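Local coordinates for protein glycerol-3-phosphate dehydrogenase [NAD(+)] 1 (Saccharomyces cerevisiae, PDB 4FGW) that catalyses the NAD-dependent interconversion of dihydroxyacetone phosphate and glycerol 3-phosphate, supporting the glycerol accumulation that protects yeast cells during hyperosmotic stress, at residues D212-H215 against K216-K219. Residues are numbered along the deposited sequence; the frame is centred on the assembly and turned at random.
Sequences DVDH and KVLK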
loop_
_atom_site.group_PDB
_atom_site.type_symbol
_atom_site.label_atom_id
_atom_site.label_comp_id
_atom_site.label_asym_id
_atom_site.label_seq_id
_atom_site.Cartn_x
_atom_site.Cartn_y
_atom_site.Cartn_z
ATOM N N ASP A 212 -0.113 34.129 -13.787
ATOM C CA ASP A 212 -1.062 33.055 -13.498
ATOM C C ASP A 212 -0.400 31.902 -12.737
ATOM O O ASP A 212 0.829 31.819 -12.672
ATOM C CB ASP A 212 -1.703 32.542 -14.802
ATOM C CG ASP A 212 -3.121 32.010 -14.674
ATOM O OD1 ASP A 212 -3.839 31.994 -15.689
ATOM O OD2 ASP A 212 -3.509 31.602 -13.555
ATOM N N VAL A 213 -1.226 31.013 -12.165
ATOM C CA VAL A 213 -0.759 29.854 -11.418
ATOM C C VAL A 213 -0.562 28.617 -12.296
ATOM O O VAL A 213 -1.415 28.282 -13.121
ATOM C CB VAL A 213 -1.449 29.594 -10.030
ATOM C CG1 VAL A 213 -2.577 30.582 -9.743
ATOM C CG2 VAL A 213 -1.914 28.145 -9.852
ATOM N N ASP A 214 0.603 27.985 -12.132
ATOM C CA ASP A 214 1.011 26.753 -12.791
ATOM C C ASP A 214 1.449 25.787 -11.681
ATOM O O ASP A 214 1.273 26.101 -10.500
ATOM C CB ASP A 214 2.136 27.013 -13.828
ATOM C CG ASP A 214 3.333 27.842 -13.372
ATOM O OD1 ASP A 214 3.600 27.885 -12.148
ATOM O OD2 ASP A 214 4.027 28.412 -14.245
ATOM N N HIS A 215 2.013 24.628 -12.045
ATOM C CA HIS A 215 2.457 23.633 -11.070
ATOM C C HIS A 215 3.647 24.078 -10.233
ATOM O O HIS A 215 3.777 23.632 -9.096
ATOM C CB HIS A 215 2.694 22.278 -11.742
ATOM C CG HIS A 215 1.434 21.633 -12.233
ATOM N ND1 HIS A 215 1.468 20.463 -12.962
ATOM C CD2 HIS A 215 0.143 22.010 -12.073
ATOM C CE1 HIS A 215 0.206 20.174 -13.233
ATOM N NE2 HIS A 215 -0.625 21.078 -12.717
ATOM N N LYS A 216 4.483 24.982 -10.771
ATOM C CA LYS A 216 5.645 25.546 -10.079
ATOM C C LYS A 216 5.191 26.441 -8.918
ATOM O O LYS A 216 5.748 26.350 -7.823
ATOM C CB LYS A 216 6.545 26.331 -11.055
ATOM C CG LYS A 216 7.361 25.447 -12.000
ATOM C CD LYS A 216 8.830 25.871 -12.086
ATOM C CE LYS A 216 9.117 26.905 -13.153
ATOM N NZ LYS A 216 10.571 27.212 -13.243
ATOM N N VAL A 217 4.163 27.290 -9.166
ATOM C CA VAL A 217 3.567 28.203 -8.185
ATOM C C VAL A 217 2.922 27.380 -7.047
ATOM O O VAL A 217 3.151 27.680 -5.873
ATOM C CB VAL A 217 2.594 29.210 -8.863
ATOM C CG1 VAL A 217 1.692 29.907 -7.850
ATOM C CG2 VAL A 217 3.360 30.242 -9.691
ATOM N N LEU A 218 2.175 26.312 -7.410
ATOM C CA LEU A 218 1.512 25.404 -6.466
ATOM C C LEU A 218 2.497 24.595 -5.632
ATOM O O LEU A 218 2.219 24.341 -4.460
ATOM C CB LEU A 218 0.504 24.480 -7.169
ATOM C CG LEU A 218 -0.722 25.171 -7.782
ATOM C CD1 LEU A 218 -1.481 24.225 -8.650
ATOM C CD2 LEU A 218 -1.636 25.771 -6.715
ATOM N N LYS A 219 3.647 24.212 -6.221
ATOM C CA LYS A 219 4.719 23.501 -5.524
ATOM C C LYS A 219 5.336 24.432 -4.491
ATOM O O LYS A 219 5.506 24.030 -3.349
ATOM C CB LYS A 219 5.793 22.988 -6.512
ATOM C CG LYS A 219 6.967 22.237 -5.859
ATOM C CD LYS A 219 6.709 20.750 -5.641
ATOM C CE LYS A 219 7.955 20.041 -5.157
ATOM N NZ LYS A 219 7.916 18.583 -5.468
#
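Asp214 is the N-cap of helix 215-222, and its carboxylate grips the first turn. Asp214 OD1 accepts from Val217 N at 3.1 Å, with the donor arriving nearly in line with the C-O bond. The first torsion makes this possible: CG sits between the backbone N and the carbonyl carbon (chi1 49°), which turns the carboxylate back toward Val217 N. Asp214 OD1 also lies 3.4 Å from Val217 CG2. The helix N-terminus probably stabilises the negative charge. An alanine in place of Asp214 would probably leave Val217 N without its capping acceptor and let the first turn fray. From the main chain of the same residue, Asp214 O takes Leu218 N at 3.2 Å and starts the regular helix bonding. His215 O follows with Lys219 N.

The apolar side is tight. Val213 (N') and Leu218 (N4) form a hydrophobic staple, and Val213 also touches Val217. Val213 CB lies 3.8 Å from Val217 CG1. Val213 CG2 meets Leu218 CG at 3.8 Å, the side chains of Val213 and Leu218 crossing at about a right angle. Leu218 is buried. The Lys216 side is loose. Lys216 bends at chi2 and chi3 and runs off into solvent. Lys216 NZ stays 6.7 Å from Asp214 OD2.

Asp212 OD2 accepts from Val213 N. Asp212 OD1 makes salt bridges to Arg207 and to Arg146 of strand 146-149, tying down the loop before the helix. Leu218 packs on Ile148 of that strand and on Val231 of strand 227-232, while His215 NE2 bonds to Tyr200 O and Lys219 NZ to Val229 O, so the helix start lies against the sheet of the Rossmann-type domain.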